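Local coordinates for protein Baccell_00875 (Bacteroides cellulosilyticus DSM 14838, PDB 5NO8) that is a polysaccharide lyase that probably removes the L-rhamnose caps attached to glucuronic acid in the side chains of complex arabinogalactan proteins, at residues F148-P153 against V590-W595; G364-Y369 against L419-F424. All coordinates share one frame; numbering follows the deposited sequence.

Contact 1 (F148-P153 against V590-W595)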
loop_
_atom_site.group_PDB
_atom_site.type_symbol
_atom_site.label_atom_id
_atom_site.label_comp_id
_atom_site.label_asym_id
_atom_site.label_seq_id
_atom_site.Cartn_x
_atom_site.Cartn_y
_atom_site.Cartn_z
ATOM N N PHE A 148 8.233 14.683 2.751
ATOM C CA PHE A 148 9.028 13.540 3.253
ATOM C C PHE A 148 9.710 12.850 2.070
ATOM O O PHE A 148 9.125 12.730 0.971
ATOM C CB PHE A 148 8.162 12.530 4.014
ATOM C CG PHE A 148 7.643 13.024 5.330
ATOM C CD1 PHE A 148 8.424 12.951 6.476
ATOM C CD2 PHE A 148 6.346 13.527 5.430
ATOM C CE1 PHE A 148 7.942 13.398 7.706
ATOM C CE2 PHE A 148 5.866 13.989 6.644
ATOM C CZ PHE A 148 6.660 13.928 7.776
ATOM N N ASN A 149 10.939 12.376 2.311
ATOM C CA ASN A 149 11.826 11.861 1.255
ATOM C C ASN A 149 11.509 10.398 0.947
ATOM O O ASN A 149 12.280 9.494 1.281
ATOM C CB ASN A 149 13.291 12.073 1.700
ATOM C CG ASN A 149 14.273 12.114 0.548
ATOM O OD1 ASN A 149 13.901 12.155 -0.612
ATOM N ND2 ASN A 149 15.570 12.114 0.891
ATOM N N ASP A 150 10.326 10.184 0.375
ATOM C CA ASP A 150 9.765 8.863 0.119
ATOM C C ASP A 150 9.781 8.681 -1.391
ATOM O O ASP A 150 8.878 9.118 -2.131
ATOM C CB ASP A 150 8.343 8.748 0.687
ATOM C CG ASP A 150 7.793 7.319 0.649
ATOM O OD1 ASP A 150 8.216 6.500 -0.223
ATOM O OD2 ASP A 150 6.932 6.997 1.516
ATOM N N ASN A 151 10.859 8.075 -1.867
ATOM C CA ASN A 151 11.041 7.838 -3.288
ATOM C C ASN A 151 12.119 6.757 -3.479
ATOM O O ASN A 151 12.755 6.350 -2.512
ATOM C CB ASN A 151 11.373 9.149 -4.022
ATOM C CG ASN A 151 12.455 9.936 -3.329
ATOM O OD1 ASN A 151 13.611 9.533 -3.370
ATOM N ND2 ASN A 151 12.078 11.059 -2.662
ATOM N N TYR A 152 12.257 6.293 -4.714
ATOM C CA TYR A 152 12.969 5.072 -5.043
ATOM C C TYR A 152 14.033 5.319 -6.110
ATOM O O TYR A 152 13.894 4.840 -7.230
ATOM C CB TYR A 152 11.978 4.033 -5.578
ATOM C CG TYR A 152 10.845 3.618 -4.650
ATOM C CD1 TYR A 152 11.064 3.387 -3.287
ATOM C CD2 TYR A 152 9.570 3.359 -5.169
ATOM C CE1 TYR A 152 10.020 2.968 -2.445
ATOM C CE2 TYR A 152 8.533 2.929 -4.347
ATOM C CZ TYR A 152 8.742 2.748 -2.997
ATOM O OH TYR A 152 7.682 2.315 -2.177
ATOM N N PRO A 153 15.094 6.063 -5.778
ATOM C CA PRO A 153 16.157 6.296 -6.786
ATOM C C PRO A 153 16.920 5.004 -7.127
ATOM O O PRO A 153 17.154 4.736 -8.289
ATOM C CB PRO A 153 17.071 7.321 -6.103
ATOM C CG PRO A 153 16.831 7.122 -4.639
ATOM C CD PRO A 153 15.397 6.732 -4.501
ATOM N N VAL A 590 -0.679 -2.919 5.363
ATOM C CA VAL A 590 -0.796 -2.861 3.920
ATOM C C VAL A 590 0.375 -2.064 3.361
ATOM O O VAL A 590 0.512 -0.860 3.584
ATOM C CB VAL A 590 -2.119 -2.194 3.507
ATOM C CG1 VAL A 590 -2.226 -2.054 1.998
ATOM C CG2 VAL A 590 -3.326 -2.985 4.055
ATOM N N ALA A 591 1.179 -2.718 2.542
ATOM C CA ALA A 591 2.367 -2.079 2.017
ATOM C C ALA A 591 2.096 -0.817 1.199
ATOM O O ALA A 591 1.178 -0.770 0.357
ATOM C CB ALA A 591 3.125 -3.068 1.169
ATOM N N ILE A 592 2.976 0.165 1.382
ATOM C CA ILE A 592 2.979 1.331 0.547
ATOM C C ILE A 592 3.241 0.906 -0.891
ATOM O O ILE A 592 4.245 0.266 -1.185
ATOM C CB ILE A 592 4.064 2.337 0.951
ATOM C CG1 ILE A 592 3.798 2.905 2.355
ATOM C CG2 ILE A 592 4.133 3.473 -0.086
ATOM C CD1 ILE A 592 5.015 3.579 2.954
ATOM N N ARG A 593 2.290 1.231 -1.750
ATOM C CA ARG A 593 2.374 1.079 -3.199
ATOM C C ARG A 593 1.635 2.283 -3.769
ATOM O O ARG A 593 0.667 2.769 -3.174
ATOM C CB ARG A 593 1.742 -0.236 -3.661
ATOM C CG ARG A 593 2.324 -1.468 -2.975
ATOM C CD ARG A 593 1.757 -2.811 -3.470
ATOM N NE ARG A 593 1.850 -2.906 -4.919
ATOM C CZ ARG A 593 2.961 -3.215 -5.600
ATOM N NH1 ARG A 593 4.076 -3.558 -4.975
ATOM N NH2 ARG A 593 2.944 -3.185 -6.913
ATOM N N HIS A 594 2.098 2.814 -4.884
ATOM C CA HIS A 594 1.603 4.122 -5.341
ATOM C C HIS A 594 1.694 4.388 -6.845
ATOM O O HIS A 594 1.698 5.538 -7.286
ATOM C CB HIS A 594 2.251 5.251 -4.532
ATOM C CG HIS A 594 3.749 5.293 -4.615
ATOM N ND1 HIS A 594 4.433 5.568 -5.789
ATOM C CD2 HIS A 594 4.689 5.093 -3.669
ATOM C CE1 HIS A 594 5.730 5.540 -5.545
ATOM N NE2 HIS A 594 5.914 5.286 -4.263
ATOM N N TRP A 595 1.655 3.333 -7.646
ATOM C CA TRP A 595 1.725 3.482 -9.114
ATOM C C TRP A 595 0.760 2.632 -9.948
ATOM O O TRP A 595 0.566 2.913 -11.132
ATOM C CB TRP A 595 3.175 3.212 -9.560
ATOM C CG TRP A 595 3.641 1.897 -9.118
ATOM C CD1 TRP A 595 3.499 0.707 -9.771
ATOM C CD2 TRP A 595 4.294 1.611 -7.892
ATOM N NE1 TRP A 595 4.035 -0.302 -9.015
ATOM C CE2 TRP A 595 4.506 0.225 -7.844
ATOM C CE3 TRP A 595 4.713 2.394 -6.823
ATOM C CZ2 TRP A 595 5.130 -0.385 -6.771
ATOM C CZ3 TRP A 595 5.315 1.788 -5.756
ATOM C CH2 TRP A 595 5.511 0.408 -5.731
HETATM O O HOH W 1 8.386 5.848 -2.853
HETATM O O HOH W 2 6.639 -0.382 -2.564
#
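Two irregular backbones meet at a distance: the touching parts run 58° apart, and the nearest CA atoms, those of D150 and I592, are 10.1 Å from each other. Side chains and two waters span the interval, with no direct hydrogen bond between the segments. Y152, its CG beside the backbone N, extends to meet H594 tip to tip. Its ring is nearly parallel to the imidazole, with planes at 13°, but slid so far that the two barely overlap; Y152 CE2 lies 3.5 Å from H594 NE2. The same CE2 carbon meets W595 CZ3 at 3.7 Å, so that the indole touches the edge of the tyrosine ring while its own CE3 lies over the rim of one imidazole face.

Two waters make the polar links. One donates to D150 OD1 at 2.7 Å and lies 2.9 Å from H594 NE2, hydrogen-bonded to both. Its oxygen sits 3.1 Å above the plane of the Y152 ring, over the centre. The second water, 2.9 Å from Y152 OH, donates to I592 O at 2.8 Å, joining a phenol to a carbonyl it does not reach directly. The carboxylate would probably favour positive charge on H594, although D150 OD2 is already engaged by a salt bridge to R215. W595 NE1 and R593 NH2 hydrogen-bond a glycerol, probably from the crystallisation liquor, consistent with a pocket beside the contact.

A loop of the strand-rich first part of the chain thus meets one of the helix-rich later part. F148-P153 links strand 137-145 to helix 155-161, whose C158 packs against Y152. V590-W595 leads into helix 596-600, with W595 at its N-cap position, and I592 rests on H164 and H166 of strand 163-168.

Contact 2 (G364-Y369 against L419-F424)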
loop_
_atom_site.group_PDB
_atom_site.type_symbol
_atom_site.label_atom_id
_atom_site.label_comp_id
_atom_site.label_asym_id
_atom_site.label_seq_id
_atom_site.Cartn_x
_atom_site.Cartn_y
_atom_site.Cartn_z
ATOM N N GLY A 364 -11.888 -18.190 -24.266
ATOM C CA GLY A 364 -11.416 -18.852 -23.065
ATOM C C GLY A 364 -10.661 -17.971 -22.080
ATOM O O GLY A 364 -10.476 -18.390 -20.933
ATOM N N ALA A 365 -10.203 -16.786 -22.520
ATOM C CA ALA A 365 -9.365 -15.924 -21.688
ATOM C C ALA A 365 -10.206 -15.268 -20.600
ATOM O O ALA A 365 -11.313 -14.844 -20.862
ATOM C CB ALA A 365 -8.709 -14.830 -22.532
ATOM N N TYR A 366 -9.640 -15.133 -19.406
ATOM C CA TYR A 366 -10.224 -14.252 -18.365
ATOM C C TYR A 366 -9.632 -12.861 -18.575
ATOM O O TYR A 366 -8.398 -12.713 -18.638
ATOM C CB TYR A 366 -9.887 -14.756 -16.975
ATOM C CG TYR A 366 -10.405 -16.160 -16.677
ATOM C CD1 TYR A 366 -11.778 -16.453 -16.743
ATOM C CD2 TYR A 366 -9.537 -17.183 -16.352
ATOM C CE1 TYR A 366 -12.249 -17.734 -16.496
ATOM C CE2 TYR A 366 -10.004 -18.463 -16.092
ATOM C CZ TYR A 366 -11.354 -18.739 -16.174
ATOM O OH TYR A 366 -11.760 -20.041 -15.913
ATOM N N MET A 367 -10.500 -11.868 -18.680
ATOM C CA MET A 367 -10.122 -10.560 -19.208
ATOM C C MET A 367 -10.480 -9.404 -18.286
ATOM O O MET A 367 -11.306 -9.528 -17.403
ATOM C CB MET A 367 -10.757 -10.397 -20.569
ATOM C CG MET A 367 -10.082 -11.356 -21.537
ATOM S SD MET A 367 -10.737 -11.222 -23.176
ATOM C CE MET A 367 -10.224 -9.551 -23.580
ATOM N N VAL A 368 -9.817 -8.281 -18.529
ATOM C CA VAL A 368 -10.132 -7.021 -17.879
ATOM C C VAL A 368 -11.572 -6.683 -18.128
ATOM O O VAL A 368 -12.095 -6.903 -19.227
ATOM C CB VAL A 368 -9.203 -5.891 -18.405
ATOM C CG1 VAL A 368 -9.581 -4.533 -17.805
ATOM C CG2 VAL A 368 -7.766 -6.223 -18.082
ATOM N N TYR A 369 -12.233 -6.127 -17.112
ATOM C CA TYR A 369 -13.644 -5.816 -17.199
ATOM C C TYR A 369 -13.892 -4.398 -16.747
ATOM O O TYR A 369 -13.319 -3.963 -15.739
ATOM C CB TYR A 369 -14.435 -6.773 -16.294
ATOM C CG TYR A 369 -15.936 -6.750 -16.464
ATOM C CD1 TYR A 369 -16.557 -7.538 -17.432
ATOM C CD2 TYR A 369 -16.748 -5.986 -15.632
ATOM C CE1 TYR A 369 -17.932 -7.538 -17.575
ATOM C CE2 TYR A 369 -18.127 -5.972 -15.769
ATOM C CZ TYR A 369 -18.710 -6.757 -16.749
ATOM O OH TYR A 369 -20.064 -6.779 -16.887
ATOM N N LEU A 419 -10.595 -25.591 -17.901
ATOM C CA LEU A 419 -10.023 -26.383 -19.016
ATOM C C LEU A 419 -9.904 -25.536 -20.267
ATOM O O LEU A 419 -8.904 -25.617 -20.983
ATOM C CB LEU A 419 -10.824 -27.674 -19.265
ATOM C CG LEU A 419 -10.639 -28.690 -18.133
ATOM C CD1 LEU A 419 -11.753 -29.730 -18.171
ATOM C CD2 LEU A 419 -9.290 -29.385 -18.151
ATOM N N ARG A 420 -10.901 -24.691 -20.510
ATOM C CA ARG A 420 -10.860 -23.777 -21.619
ATOM C C ARG A 420 -9.799 -22.713 -21.466
ATOM O O ARG A 420 -9.128 -22.352 -22.444
ATOM C CB ARG A 420 -12.201 -23.106 -21.824
ATOM C CG ARG A 420 -13.242 -24.037 -22.393
ATOM C CD ARG A 420 -14.583 -23.356 -22.469
ATOM N NE ARG A 420 -14.522 -22.123 -23.241
ATOM C CZ ARG A 420 -15.024 -20.938 -22.883
ATOM N NH1 ARG A 420 -15.706 -20.764 -21.739
ATOM N NH2 ARG A 420 -14.869 -19.895 -23.702
ATOM N N TYR A 421 -9.663 -22.189 -20.249
ATOM C CA TYR A 421 -8.644 -21.191 -20.001
ATOM C C TYR A 421 -7.251 -21.740 -20.221
ATOM O O TYR A 421 -6.439 -21.128 -20.934
ATOM C CB TYR A 421 -8.730 -20.664 -18.561
ATOM C CG TYR A 421 -7.768 -19.542 -18.312
ATOM C CD1 TYR A 421 -7.760 -18.419 -19.143
ATOM C CD2 TYR A 421 -6.895 -19.569 -17.252
ATOM C CE1 TYR A 421 -6.894 -17.371 -18.922
ATOM C CE2 TYR A 421 -6.049 -18.502 -17.008
ATOM C CZ TYR A 421 -6.048 -17.414 -17.864
ATOM O OH TYR A 421 -5.193 -16.358 -17.622
ATOM N N ALA A 422 -6.982 -22.893 -19.632
ATOM C CA ALA A 422 -5.672 -23.521 -19.711
ATOM C C ALA A 422 -5.267 -23.866 -21.153
ATOM O O ALA A 422 -4.092 -23.775 -21.508
ATOM C CB ALA A 422 -5.607 -24.754 -18.848
ATOM N N ASP A 423 -6.244 -24.241 -21.958
ATOM C CA ASP A 423 -6.041 -24.381 -23.396
ATOM C C ASP A 423 -5.722 -23.083 -24.091
ATOM O O ASP A 423 -4.812 -23.039 -24.920
ATOM C CB ASP A 423 -7.248 -25.012 -24.059
ATOM C CG ASP A 423 -6.966 -26.403 -24.461
ATOM O OD1 ASP A 423 -6.997 -27.296 -23.590
ATOM O OD2 ASP A 423 -6.624 -26.576 -25.644
ATOM N N PHE A 424 -6.490 -22.036 -23.804
ATOM C CA PHE A 424 -6.166 -20.706 -24.306
ATOM C C PHE A 424 -4.726 -20.315 -23.956
ATOM O O PHE A 424 -3.991 -19.842 -24.821
ATOM C CB PHE A 424 -7.151 -19.630 -23.792
ATOM C CG PHE A 424 -6.575 -18.237 -23.801
ATOM C CD1 PHE A 424 -6.505 -17.502 -24.988
ATOM C CD2 PHE A 424 -6.067 -17.667 -22.626
ATOM C CE1 PHE A 424 -5.959 -16.218 -24.997
ATOM C CE2 PHE A 424 -5.507 -16.396 -22.635
ATOM C CZ PHE A 424 -5.456 -15.667 -23.818
HETATM O O HOH W 3 -6.153 -14.231 -19.035
#
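One face of the Y421 ring carries Y366, whose CD2 lies 3.4 Å above the plane over the ring centre, while G364 O and A365 CA come up to its edge. The F424 ring has A365 CB over one face and Y421 O in its plane at the edge; the R420 guanidinium has G364 CA over one face. The two tyrosines cross obliquely with planes at 44°, neither stacked nor edge-to-face, and Y366 CE2 approaches Y421 CG to 3.3 Å. A365 makes a CH-pi contact, its CB 3.7 Å from the F424 ring centroid and 17° off the normal.

These fits depend on a close backbone approach: the CA atoms of G364 and Y421 are 4.7 Å apart. A side chain at G364 would point into the helix and clash with R420 O, and its backbone angles by themselves call for glycine. G364 O also receives a CA-H...O contact from Y421 CA, at 3.5 Å.

Y421, with CG anti to the backbone N (chi1 -175°), carries its hydroxyl to a water 2.7 Å from OH, donating to it; the water donates to Y366 O. An alanine here would remove the ring that Y366 CD2 and CE2 lie against, together with the hydroxyl that donates to the water, and would probably loosen the loop against the helix. Y366 OH hydrogen-bonds S417 on the same helix, and R420 ties the helix to the loop through a hydrogen bond from NH1 to N356 and a salt bridge from NH2 to D363.

The contact thus seats the loop after helix 338-352 on the middle of helix 412-429. Helix 396-409 supplies M398 and L402 against Y366, and L457 of helix 448-465 packs against Y421, so that three helices meet round the two tyrosines.

How the contacts relate
The two contacts illustrate nesting on different scales. Along the chain the order is F148-P153, G364-Y369, L419-F424, V590-W595, so contact 2, whose segments are 50 residues apart, sits inside the loop closed by contact 1, whose segments are 437 apart. Their centres are 33 Å apart and their nearest atoms about 14 Å, without touching. Contact 1 lies near the middle of the molecule and joins a loop of the strand-rich first part of the chain to one of the helix-rich later part; contact 2 lies peripherally, wholly within that later part. They share no helix or strand. One therefore connects distant regions beside a bound glycerol that may mark a pocket, while the other is local packing.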